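PDB 2DGJ: hypothetical protein ebhA from Staphylococcus aureus, which probably serves in the cell wall-associated adhesion of the bacterium to extracellular matrix, this fragment being a rod-like part of a very long protein built from repeated helical bundles. Local coordinates for residues A[15-20]-A[31-36]; A[75-80]-A[113-118]; A[208-213]-A[243-248]; A[140-145]-A[192-197]; A[134-139]-A[164-169]. All coordinates share one frame; numbering follows the deposited sequence.

Contact 1 of 5, residues A[15-20]-A[31-36]; sequences ATKQTQ and TAYDQA
Lys17 and Asp34 join the two helices by a salt bridge, Lys17 NZ donating to Asp34 OD1 at 2.5 Å, a length so short that its exact value deserves little weight. The ammonium comes from above the carboxylate, 44° out of its plane. Lys17 gets there as an almost fully extended chain, and Asp34 meets it with CG anti to the backbone N (chi1 -173°). Glu13 OE2 lies near both charged ends: it forms a long, weak ion pair with Lys17 and crowds Asp34 with like charge, so the lysine probably offsets two carboxylates at once.

Inward from this pair, Thr16 packs against the phenol end of Tyr33. Its CB lies 3.4 Å from Tyr33 OH, and its methyl CG2 approaches the ring obliquely, 3.8 Å from Tyr33 CZ. Thr16 OG1, turned beside its own backbone N, is bonded to Asp12 O, one turn back. The flank of the ring is met by Lys17 CG, which lies near the ring plane at the edge, 4.5 Å from Tyr33 CE2. Where helix 13-18 ends, Thr19 OG1 donates to Thr16 O at 2.5 Å, and Thr19 occupies the N-cap position of the next helix.

Tyr33 thus lies between helix 13-18 and its own helix 27-46 in a FIVAR domain, where Tyr22 of helix 20-23, Thr67 and Lys68 of helix 55-70, and Leu71 in the following loop close around it.

Contact 2 of 5, residues A[75-80]-A[113-118]; sequences AKLAEA and DGVNTV
Val115 presses both its methyls against the helix that carries Leu77 and Ala80, and this is the tight part of the contact. The CA atoms of Ala80 and Val115 are 6.5 Å apart, a close approach that the small alanine permits. Val115 CG1, anti to the backbone N (chi1 176°), packs 4.0 Å from Ala80 CB and 3.4 Å from Ala80 O, touching the backbone as well as the side chain. The other branch, CG2, points to Leu77 CD1 at 3.8 Å, the leucine reaching in obliquely from the preceding turn. With Lys81 and Ala84 also touching it, Val115 sits like a knob in a hole formed by residues at i, i+3, i+4 and i+7 of helix 73-88.

The other flank is looser and wetter. Asn116 stays clear of direct contact with residues 75-80; instead a water donates to its OD1 at 3.0 Å and to Ala80 O at 3.3 Å, tying a side-chain amide to a main-chain carbonyl across the groove. Further round the helix surfaces, Lys76 and Glu79 form a weak salt bridge one turn apart. Thr117 OG1 donates to Asp113 O at 2.9 Å, reaching the carbonyl from the face opposite to the one used by Thr117 N.

The direct contact between these segments is methyl against methyl and against one main-chain carbonyl, without a direct polar bond, while the polar link is indirect and lies at the margin. Valine fitted against leucine and alanine packs the two helices of the GA module at this level, and the water supplements it.

Contact 3 of 5, residues A[208-213]-A[243-248]; sequences TSATNT and GVKDKG
Ala210, Thr213 and Lys245, the three residues that meet here, carry no ring, amide or carboxylate, so the contact has no stacked faces or edges and is made by methyl, methylene and hydroxyl groups. The flat groups that do matter are peptide carbonyls on one side: Thr213 OG1 lies 2.7 Å from Ser209 O and 2.6 Å from Ala210 O, and its single proton could serve either. That position follows from a chi1 of 43°, which tucks the hydroxyl between the backbone N and the carbonyl carbon and folds it back over the preceding turn of its own helix.

From there the same oxygen faces the neighbouring helix, 3.8 Å from Lys245 CG, with the two side chains running at about a right angle. One turn earlier in the helix, Ala210 CB approaches Lys245 CB at 4.4 Å. The backbones come close at this level, 5.9 Å between the CA atoms of Ala210 and Lys245. Beyond CB the lysine chain is bent (chi2 -114°, chi3 -70°). Behind the pair, Val244 and Thr211 both touch Val232 of helix 222-234, the third member of this three-helix GA module.

Only the aliphatic base of the lysine is used across the contact, and neither its charge nor the threonine hydroxyl makes a polar bond to the opposing segment. At this level helix 199-215 and helix 238-250 meet through light van der Waals contacts, the threonine hydroxyl being turned to one or other carbonyl of its own helix.

Contact 4 of 5, residues A[140-145]-A[192-197]; sequences DATLRN and RAKAAL
Within the three-helix bundle of the second FIVAR domain of this fragment, Thr142 of helix 139-144 meets Lys194 of helix 180-194 and Leu197 in the loop that follows. The threonine divides its two branches between two partners. Its methyl CG2, anti to the backbone N (chi1 -59° for OG1), turns to the leucine, while OG1 lies 4.1 Å from Lys194 CE. Both pairs approach obliquely and neither makes a polar bond across the two segments.

The polar ends are satisfied by a shared residue: Asp138 O accepts from Thr142 OG1, and Asp138 OD2 forms a salt bridge with Lys194 NZ. The extended lysine therefore crosses the threonine on its way to that carboxylate. Tyr159 of helix 153-170 touches Thr142, Lys194 and Leu197 alike and so lies at the common junction, with Tyr148 of helix 146-149 also reaching Leu197. On the outer side, Ala195 packs on Ile43 of the second subunit. On the side of the buried Leu197, Thr142 CG2 lies 4.1 Å from Leu197 CD2.

Contact 5 of 5, residues A[134-139]-A[164-169]; sequences GAINDK and TAAEGI
Ile136 and Lys139, the first and last residues of a type I beta turn that leads from helix 112-135 into helix 139-144, reach across to Ala166 and Glu167 of helix 153-170 in a FIVAR three-helix bundle. The turn is held by Lys139 N bonding to Ile136 O at 3.2 Å, and from its two ends both side chains reach the same helix.

The apolar contacts belong to Ile136. Its CG2 packs 4.0 Å from Ala166 CB, and its other branch, sent out by a chi1 of 72°, lays CD1 against Glu167 CG at 3.9 Å. Leu132 on Ala166 and Val190 and Leu170 on Ile136 continue this buried patch into the bundle.

The ionic contact is made by Lys139, stretched out from CG to its tip and crossing Glu167 at about a right angle. NZ donates to Glu167 OE2 at 2.7 Å on the syn side, 22° out of the carboxylate plane. Glu167 thus serves both kinds of contact, CG against the isoleucine and OE2 in the ion pair.

A water completes the polar network by linking the ammonium to the second carboxylate oxygen. It accepts from Lys139 NZ at 3.2 Å, donates weakly to Thr164 OG1 at 3.4 Å, and donates to Glu167 OE1 at 2.7 Å.

How the contacts relate
Contacts 1 and 5 share a chemistry: each sets a lysine-carboxylate salt bridge beside a buried side chain, Tyr33 in one FIVAR domain and Ile136 in the other. Contacts 2 and 3, in the two GA modules, bring backbones closer at alanine and rely on van der Waals touches without a direct polar bond; of these two, contact 2 has a water link. Contacts 4 and 5 lie in one domain, 11 Å between centres, and are coupled through Asp138 and Lys194. Helix 112-135 serves both contacts 2 and 5, tying a GA module to a FIVAR domain. All five are partly buried; contacts 1 and 4 also have residues touching the second subunit, while contact 3 lies far along the rod.

Contact 1 of 5, residues A[15-20]-A[31-36]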
# COMPACT_ATOMS: atom_id res chain seq x y z
N ALA A 15 3.48 25.85 -3.23
CA ALA A 15 2.05 25.66 -3.46
C ALA A 15 1.82 24.50 -4.43
O ALA A 15 1.00 23.61 -4.18
CB ALA A 15 1.42 26.95 -4.00
N THR A 16 2.55 24.51 -5.54
CA THR A 16 2.42 23.47 -6.54
C THR A 16 2.74 22.11 -5.94
O THR A 16 2.11 21.11 -6.28
CB THR A 16 3.37 23.72 -7.74
OG1 THR A 16 3.03 24.96 -8.37
CG2 THR A 16 3.26 22.59 -8.76
N LYS A 17 3.72 22.08 -5.04
CA LYS A 17 4.13 20.84 -4.40
C LYS A 17 3.13 20.32 -3.38
O LYS A 17 3.20 19.16 -2.98
CB LYS A 17 5.50 21.00 -3.75
CG LYS A 17 6.65 21.01 -4.74
CD LYS A 17 8.00 21.08 -4.03
CE LYS A 17 9.15 20.90 -5.00
NZ LYS A 17 10.47 20.94 -4.30
N GLN A 18 2.21 21.18 -2.95
CA GLN A 18 1.20 20.78 -1.97
C GLN A 18 0.01 20.15 -2.68
O GLN A 18 -0.81 19.46 -2.06
CB GLN A 18 0.73 21.99 -1.17
CG GLN A 18 1.71 22.50 -0.12
CD GLN A 18 1.93 21.51 1.01
OE1 GLN A 18 2.55 20.46 0.81
NE2 GLN A 18 1.42 21.84 2.20
N THR A 19 -0.09 20.39 -3.99
CA THR A 19 -1.20 19.87 -4.77
C THR A 19 -1.09 18.38 -5.09
O THR A 19 0.00 17.82 -5.15
CB THR A 19 -1.36 20.63 -6.10
OG1 THR A 19 -0.21 20.39 -6.93
CG2 THR A 19 -1.52 22.12 -5.84
N GLN A 20 -2.25 17.77 -5.30
CA GLN A 20 -2.36 16.36 -5.64
C GLN A 20 -1.81 16.14 -7.05
O GLN A 20 -1.28 15.07 -7.36
CB GLN A 20 -3.83 15.94 -5.56
CG GLN A 20 -4.12 14.46 -5.80
CD GLN A 20 -4.00 14.08 -7.25
OE1 GLN A 20 -4.34 14.86 -8.14
NE2 GLN A 20 -3.53 12.86 -7.51
N THR A 31 10.34 15.26 -10.39
CA THR A 31 11.75 15.63 -10.34
C THR A 31 12.11 16.69 -11.37
O THR A 31 12.83 17.65 -11.07
CB THR A 31 12.65 14.40 -10.56
OG1 THR A 31 12.47 13.48 -9.47
CG2 THR A 31 14.10 14.80 -10.64
N ALA A 32 11.62 16.52 -12.60
CA ALA A 32 11.90 17.48 -13.66
C ALA A 32 11.42 18.88 -13.26
O ALA A 32 12.12 19.88 -13.46
CB ALA A 32 11.22 17.02 -14.95
N TYR A 33 10.21 18.94 -12.69
CA TYR A 33 9.65 20.21 -12.25
C TYR A 33 10.54 20.79 -11.17
O TYR A 33 10.95 21.94 -11.24
CB TYR A 33 8.24 20.02 -11.69
CG TYR A 33 7.70 21.25 -11.00
CD1 TYR A 33 7.42 22.42 -11.71
CD2 TYR A 33 7.51 21.26 -9.62
CE1 TYR A 33 6.97 23.56 -11.07
CE2 TYR A 33 7.05 22.40 -8.96
CZ TYR A 33 6.78 23.54 -9.69
OH TYR A 33 6.33 24.66 -9.05
N ASP A 34 10.84 19.98 -10.16
CA ASP A 34 11.68 20.41 -9.06
C ASP A 34 13.03 20.94 -9.54
O ASP A 34 13.54 21.94 -9.03
CB ASP A 34 11.89 19.25 -8.09
CG ASP A 34 12.61 19.67 -6.82
OD1 ASP A 34 12.15 20.64 -6.18
OD2 ASP A 34 13.63 19.03 -6.47
N GLN A 35 13.61 20.26 -10.53
CA GLN A 35 14.90 20.68 -11.07
C GLN A 35 14.79 21.96 -11.88
O GLN A 35 15.76 22.71 -12.00
CB GLN A 35 15.50 19.56 -11.93
CG GLN A 35 15.92 18.34 -11.12
CD GLN A 35 16.81 18.71 -9.95
OE1 GLN A 35 17.90 19.24 -10.13
NE2 GLN A 35 16.33 18.43 -8.74
N ALA A 36 13.61 22.21 -12.45
CA ALA A 36 13.39 23.41 -13.24
C ALA A 36 13.34 24.61 -12.30
O ALA A 36 13.92 25.66 -12.59
CB ALA A 36 12.08 23.29 -14.03

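Contact 2 of 5, residues A[75-80]-A[113-118]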
# COMPACT_ATOMS: atom_id res chain seq x y z
N ALA A 75 -4.22 12.97 -13.60
CA ALA A 75 -4.51 11.93 -14.58
C ALA A 75 -4.36 10.58 -13.90
O ALA A 75 -5.08 9.64 -14.19
CB ALA A 75 -3.54 12.04 -15.76
N LYS A 76 -3.41 10.50 -12.97
CA LYS A 76 -3.15 9.27 -12.23
C LYS A 76 -4.27 8.99 -11.24
O LYS A 76 -4.51 7.83 -10.88
CB LYS A 76 -1.82 9.36 -11.47
CG LYS A 76 -0.60 9.16 -12.35
CD LYS A 76 -0.52 7.71 -12.84
CE LYS A 76 0.73 7.46 -13.68
NZ LYS A 76 0.84 6.03 -14.10
N LEU A 77 -4.95 10.05 -10.79
CA LEU A 77 -6.05 9.90 -9.85
C LEU A 77 -7.26 9.32 -10.57
O LEU A 77 -7.96 8.47 -10.05
CB LEU A 77 -6.43 11.25 -9.24
CG LEU A 77 -7.61 11.25 -8.26
CD1 LEU A 77 -7.29 10.37 -7.06
CD2 LEU A 77 -7.90 12.67 -7.81
N ALA A 78 -7.50 9.81 -11.79
CA ALA A 78 -8.62 9.34 -12.59
C ALA A 78 -8.42 7.85 -12.91
O ALA A 78 -9.35 7.06 -12.86
CB ALA A 78 -8.70 10.14 -13.88
N GLU A 79 -7.18 7.49 -13.21
CA GLU A 79 -6.83 6.12 -13.53
C GLU A 79 -7.07 5.22 -12.32
O GLU A 79 -7.67 4.15 -12.43
CB GLU A 79 -5.36 6.03 -13.95
CG GLU A 79 -4.80 4.62 -13.98
CD GLU A 79 -3.38 4.57 -14.53
OE1 GLU A 79 -2.52 5.33 -14.04
OE2 GLU A 79 -3.13 3.74 -15.43
N ALA A 80 -6.59 5.67 -11.16
CA ALA A 80 -6.75 4.91 -9.92
C ALA A 80 -8.22 4.68 -9.62
O ALA A 80 -8.63 3.57 -9.28
CB ALA A 80 -6.08 5.64 -8.77
N ASP A 113 -3.55 7.41 -3.00
CA ASP A 113 -3.48 6.59 -1.80
C ASP A 113 -4.87 6.39 -1.21
O ASP A 113 -5.21 5.31 -0.74
CB ASP A 113 -2.57 7.25 -0.74
CG ASP A 113 -1.11 7.20 -1.13
OD1 ASP A 113 -0.64 6.13 -1.57
OD2 ASP A 113 -0.42 8.24 -0.97
N GLY A 114 -5.68 7.45 -1.26
CA GLY A 114 -7.03 7.37 -0.74
C GLY A 114 -7.86 6.37 -1.52
O GLY A 114 -8.57 5.54 -0.93
N VAL A 115 -7.77 6.43 -2.84
CA VAL A 115 -8.51 5.51 -3.70
C VAL A 115 -8.15 4.07 -3.37
O VAL A 115 -9.01 3.25 -3.07
CB VAL A 115 -8.20 5.78 -5.19
CG1 VAL A 115 -8.89 4.75 -6.06
CG2 VAL A 115 -8.65 7.17 -5.58
N ASN A 116 -6.85 3.77 -3.43
CA ASN A 116 -6.37 2.43 -3.16
C ASN A 116 -6.81 1.98 -1.77
O ASN A 116 -7.14 0.82 -1.57
CB ASN A 116 -4.84 2.37 -3.27
CG ASN A 116 -4.34 2.85 -4.62
OD1 ASN A 116 -4.88 2.48 -5.66
ND2 ASN A 116 -3.29 3.67 -4.60
N THR A 117 -6.82 2.91 -0.82
CA THR A 117 -7.26 2.59 0.53
C THR A 117 -8.73 2.20 0.49
O THR A 117 -9.16 1.30 1.22
CB THR A 117 -7.07 3.80 1.48
OG1 THR A 117 -5.68 3.93 1.82
CG2 THR A 117 -7.89 3.63 2.75
N VAL A 118 -9.49 2.88 -0.35
CA VAL A 118 -10.91 2.59 -0.49
C VAL A 118 -11.07 1.26 -1.21
O VAL A 118 -11.98 0.49 -0.91
CB VAL A 118 -11.64 3.69 -1.30
CG1 VAL A 118 -13.06 3.25 -1.62
CG2 VAL A 118 -11.67 4.99 -0.51
O HOH W 1 -6.71 1.38 -7.77

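Contact 3 of 5, residues A[208-213]-A[243-248]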
# COMPACT_ATOMS: atom_id res chain seq x y z
N THR A 208 -29.05 -41.86 29.10
CA THR A 208 -28.38 -42.38 30.28
C THR A 208 -29.27 -42.33 31.52
O THR A 208 -29.40 -43.33 32.24
CB THR A 208 -27.07 -41.60 30.57
OG1 THR A 208 -26.15 -41.81 29.49
CG2 THR A 208 -26.44 -42.07 31.87
N SER A 209 -29.89 -41.18 31.77
CA SER A 209 -30.74 -41.03 32.94
C SER A 209 -32.00 -41.86 32.82
O SER A 209 -32.50 -42.40 33.81
CB SER A 209 -31.12 -39.56 33.16
OG SER A 209 -32.11 -39.15 32.24
N ALA A 210 -32.52 -41.97 31.60
CA ALA A 210 -33.72 -42.74 31.35
C ALA A 210 -33.45 -44.23 31.55
O ALA A 210 -34.29 -44.95 32.10
CB ALA A 210 -34.22 -42.50 29.93
N THR A 211 -32.29 -44.68 31.11
CA THR A 211 -31.90 -46.08 31.25
C THR A 211 -31.69 -46.44 32.72
O THR A 211 -32.12 -47.49 33.18
CB THR A 211 -30.61 -46.39 30.47
OG1 THR A 211 -30.88 -46.33 29.07
CG2 THR A 211 -30.09 -47.78 30.82
N ASN A 212 -31.02 -45.55 33.44
CA ASN A 212 -30.77 -45.79 34.86
C ASN A 212 -32.06 -45.71 35.67
O ASN A 212 -32.21 -46.42 36.66
CB ASN A 212 -29.75 -44.78 35.40
CG ASN A 212 -28.36 -44.99 34.82
OD1 ASN A 212 -27.98 -46.11 34.48
ND2 ASN A 212 -27.59 -43.91 34.74
N THR A 213 -32.98 -44.85 35.25
CA THR A 213 -34.25 -44.72 35.95
C THR A 213 -35.10 -45.97 35.73
O THR A 213 -35.71 -46.48 36.66
CB THR A 213 -35.04 -43.47 35.48
OG1 THR A 213 -34.97 -43.38 34.05
CG2 THR A 213 -34.46 -42.21 36.08
N GLY A 243 -40.52 -40.66 26.15
CA GLY A 243 -41.79 -41.32 25.91
C GLY A 243 -41.71 -42.75 26.41
O GLY A 243 -42.67 -43.28 26.97
N VAL A 244 -40.55 -43.36 26.19
CA VAL A 244 -40.31 -44.74 26.62
C VAL A 244 -40.24 -44.78 28.14
O VAL A 244 -40.83 -45.67 28.77
CB VAL A 244 -38.99 -45.27 26.05
CG1 VAL A 244 -38.72 -46.68 26.58
CG2 VAL A 244 -39.04 -45.26 24.53
N LYS A 245 -39.53 -43.83 28.73
CA LYS A 245 -39.39 -43.77 30.18
C LYS A 245 -40.77 -43.67 30.82
O LYS A 245 -41.08 -44.40 31.77
CB LYS A 245 -38.54 -42.57 30.59
CG LYS A 245 -38.06 -42.62 32.03
CD LYS A 245 -38.66 -41.51 32.88
CE LYS A 245 -38.10 -40.14 32.50
NZ LYS A 245 -38.62 -39.07 33.39
N ASP A 246 -41.61 -42.77 30.31
CA ASP A 246 -42.95 -42.59 30.85
C ASP A 246 -43.74 -43.89 30.72
O ASP A 246 -44.47 -44.27 31.63
CB ASP A 246 -43.70 -41.47 30.11
CG ASP A 246 -43.11 -40.10 30.40
OD1 ASP A 246 -42.70 -39.86 31.55
OD2 ASP A 246 -43.08 -39.26 29.48
N LYS A 247 -43.58 -44.56 29.59
CA LYS A 247 -44.29 -45.81 29.36
C LYS A 247 -43.87 -46.81 30.43
O LYS A 247 -44.66 -47.65 30.85
CB LYS A 247 -43.97 -46.37 27.97
CG LYS A 247 -44.67 -47.67 27.62
CD LYS A 247 -44.62 -47.95 26.12
CE LYS A 247 -43.18 -48.05 25.61
NZ LYS A 247 -43.14 -48.25 24.14
N GLY A 248 -42.62 -46.69 30.88
CA GLY A 248 -42.12 -47.58 31.91
C GLY A 248 -42.67 -47.27 33.28
O GLY A 248 -42.86 -48.18 34.10

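Contact 4 of 5, residues A[140-145]-A[192-197]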
# COMPACT_ATOMS: atom_id res chain seq x y z
N ASP A 140 -30.64 -24.04 6.75
CA ASP A 140 -31.77 -24.96 6.68
C ASP A 140 -31.47 -26.37 7.20
O ASP A 140 -32.27 -26.95 7.94
CB ASP A 140 -32.28 -25.04 5.25
CG ASP A 140 -32.74 -23.69 4.72
OD1 ASP A 140 -33.53 -23.01 5.40
OD2 ASP A 140 -32.30 -23.31 3.61
N ALA A 141 -30.32 -26.92 6.80
CA ALA A 141 -29.94 -28.26 7.22
C ALA A 141 -29.76 -28.32 8.73
O ALA A 141 -30.24 -29.24 9.38
CB ALA A 141 -28.65 -28.68 6.52
N THR A 142 -29.07 -27.33 9.29
CA THR A 142 -28.83 -27.27 10.72
C THR A 142 -30.14 -27.24 11.50
O THR A 142 -30.28 -27.91 12.52
CB THR A 142 -27.99 -26.03 11.10
OG1 THR A 142 -26.74 -26.08 10.40
CG2 THR A 142 -27.73 -25.98 12.60
N LEU A 143 -31.10 -26.47 10.99
CA LEU A 143 -32.40 -26.34 11.63
C LEU A 143 -33.21 -27.63 11.65
O LEU A 143 -34.00 -27.86 12.57
CB LEU A 143 -33.21 -25.25 10.92
CG LEU A 143 -33.26 -23.83 11.51
CD1 LEU A 143 -32.34 -23.69 12.71
CD2 LEU A 143 -32.89 -22.83 10.43
N ARG A 144 -33.00 -28.49 10.65
CA ARG A 144 -33.73 -29.75 10.58
C ARG A 144 -32.99 -30.88 11.28
O ARG A 144 -33.49 -32.00 11.36
CB ARG A 144 -33.96 -30.15 9.12
CG ARG A 144 -34.58 -29.08 8.22
CD ARG A 144 -35.03 -29.71 6.91
NE ARG A 144 -35.43 -28.73 5.91
CZ ARG A 144 -34.58 -28.08 5.12
NH1 ARG A 144 -33.27 -28.31 5.23
NH2 ARG A 144 -35.02 -27.21 4.22
N ASN A 145 -31.79 -30.59 11.78
CA ASN A 145 -30.98 -31.61 12.45
C ASN A 145 -31.27 -31.73 13.94
O ASN A 145 -31.53 -30.74 14.62
CB ASN A 145 -29.49 -31.33 12.22
CG ASN A 145 -28.61 -32.44 12.73
OD1 ASN A 145 -28.34 -32.53 13.93
ND2 ASN A 145 -28.16 -33.31 11.82
N ARG A 192 -20.38 -19.00 17.00
CA ARG A 192 -20.49 -19.41 18.39
C ARG A 192 -21.86 -19.98 18.78
O ARG A 192 -21.95 -20.91 19.58
CB ARG A 192 -20.10 -18.24 19.30
CG ARG A 192 -18.60 -17.96 19.22
CD ARG A 192 -18.11 -16.79 20.06
NE ARG A 192 -16.65 -16.75 20.03
CZ ARG A 192 -15.91 -15.73 20.47
NH1 ARG A 192 -16.48 -14.65 20.97
NH2 ARG A 192 -14.58 -15.80 20.39
N ALA A 193 -22.92 -19.43 18.20
CA ALA A 193 -24.26 -19.91 18.50
C ALA A 193 -24.46 -21.31 17.95
O ALA A 193 -25.05 -22.17 18.59
CB ALA A 193 -25.30 -18.98 17.91
N LYS A 194 -23.95 -21.54 16.74
CA LYS A 194 -24.07 -22.84 16.08
C LYS A 194 -23.23 -23.90 16.78
O LYS A 194 -23.67 -25.04 16.93
CB LYS A 194 -23.63 -22.72 14.62
CG LYS A 194 -23.71 -24.02 13.83
CD LYS A 194 -23.01 -23.87 12.49
CE LYS A 194 -22.96 -25.19 11.74
NZ LYS A 194 -22.05 -25.10 10.57
N ALA A 195 -22.03 -23.53 17.20
CA ALA A 195 -21.14 -24.45 17.89
C ALA A 195 -21.66 -24.74 19.28
O ALA A 195 -21.15 -25.62 19.97
CB ALA A 195 -19.74 -23.87 17.97
N ALA A 196 -22.68 -23.99 19.70
CA ALA A 196 -23.27 -24.15 21.02
C ALA A 196 -24.39 -25.19 21.03
O ALA A 196 -24.65 -25.80 22.07
CB ALA A 196 -23.79 -22.80 21.52
N LEU A 197 -25.07 -25.38 19.89
CA LEU A 197 -26.15 -26.36 19.80
C LEU A 197 -25.71 -27.64 20.49
O LEU A 197 -24.68 -28.19 20.15
CB LEU A 197 -26.51 -26.64 18.34
CG LEU A 197 -27.49 -25.71 17.61
CD1 LEU A 197 -28.09 -24.68 18.56
CD2 LEU A 197 -26.76 -25.03 16.47

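Contact 5 of 5, residues A[134-139]-A[164-169]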
# COMPACT_ATOMS: atom_id res chain seq x y z
N GLY A 134 -20.96 -17.71 4.16
CA GLY A 134 -20.60 -19.11 4.28
C GLY A 134 -21.00 -19.71 5.61
O GLY A 134 -21.38 -20.88 5.69
N ALA A 135 -20.93 -18.90 6.67
CA ALA A 135 -21.28 -19.36 8.00
C ALA A 135 -22.74 -19.80 8.11
O ALA A 135 -23.08 -20.60 8.98
CB ALA A 135 -21.00 -18.25 9.02
N ILE A 136 -23.59 -19.29 7.23
CA ILE A 136 -25.00 -19.65 7.27
C ILE A 136 -25.52 -20.38 6.03
O ILE A 136 -26.72 -20.44 5.80
CB ILE A 136 -25.90 -18.41 7.50
CG1 ILE A 136 -25.93 -17.54 6.23
CG2 ILE A 136 -25.38 -17.59 8.68
CD1 ILE A 136 -26.97 -16.44 6.28
N ASN A 137 -24.61 -20.93 5.22
CA ASN A 137 -25.05 -21.64 4.02
C ASN A 137 -25.66 -22.99 4.37
O ASN A 137 -26.35 -23.60 3.54
CB ASN A 137 -23.88 -21.85 3.05
CG ASN A 137 -23.70 -20.67 2.11
OD1 ASN A 137 -24.60 -19.85 1.93
ND2 ASN A 137 -22.52 -20.59 1.49
N ASP A 138 -25.42 -23.46 5.59
CA ASP A 138 -25.98 -24.72 6.03
C ASP A 138 -27.12 -24.47 7.01
O ASP A 138 -27.47 -25.33 7.81
CB ASP A 138 -24.92 -25.60 6.71
CG ASP A 138 -24.31 -24.94 7.93
OD1 ASP A 138 -24.75 -23.83 8.31
OD2 ASP A 138 -23.38 -25.54 8.52
N LYS A 139 -27.70 -23.27 6.94
CA LYS A 139 -28.81 -22.85 7.80
C LYS A 139 -29.94 -23.86 7.87
O LYS A 139 -30.19 -24.46 8.91
CB LYS A 139 -29.38 -21.51 7.32
CG LYS A 139 -30.68 -21.14 8.02
CD LYS A 139 -31.41 -20.02 7.31
CE LYS A 139 -32.77 -19.81 7.92
NZ LYS A 139 -33.54 -18.72 7.26
N THR A 164 -30.73 -14.86 11.63
CA THR A 164 -31.71 -13.84 11.24
C THR A 164 -30.99 -12.53 10.98
O THR A 164 -31.19 -11.89 9.95
CB THR A 164 -32.76 -13.63 12.33
OG1 THR A 164 -33.52 -14.83 12.49
CG2 THR A 164 -33.70 -12.46 11.97
N ALA A 165 -30.15 -12.13 11.93
CA ALA A 165 -29.39 -10.89 11.81
C ALA A 165 -28.47 -11.00 10.59
O ALA A 165 -28.41 -10.08 9.76
CB ALA A 165 -28.57 -10.66 13.08
N ALA A 166 -27.77 -12.12 10.49
CA ALA A 166 -26.87 -12.37 9.38
C ALA A 166 -27.57 -12.18 8.05
O ALA A 166 -27.06 -11.49 7.16
CB ALA A 166 -26.32 -13.78 9.47
N GLU A 167 -28.74 -12.78 7.91
CA GLU A 167 -29.52 -12.69 6.67
C GLU A 167 -29.90 -11.25 6.37
O GLU A 167 -29.94 -10.85 5.20
CB GLU A 167 -30.78 -13.56 6.77
CG GLU A 167 -30.50 -15.02 7.02
CD GLU A 167 -31.77 -15.85 7.13
OE1 GLU A 167 -32.61 -15.55 8.01
OE2 GLU A 167 -31.92 -16.80 6.34
N GLY A 168 -30.20 -10.48 7.41
CA GLY A 168 -30.56 -9.08 7.22
C GLY A 168 -29.39 -8.29 6.68
O GLY A 168 -29.54 -7.43 5.81
N ILE A 169 -28.20 -8.57 7.21
CA ILE A 169 -26.98 -7.90 6.77
C ILE A 169 -26.61 -8.34 5.35
O ILE A 169 -26.10 -7.55 4.55
CB ILE A 169 -25.81 -8.26 7.72
CG1 ILE A 169 -26.02 -7.59 9.08
CG2 ILE A 169 -24.47 -7.85 7.11
CD1 ILE A 169 -24.99 -7.98 10.13
O HOH W 2 -33.92 -16.98 9.86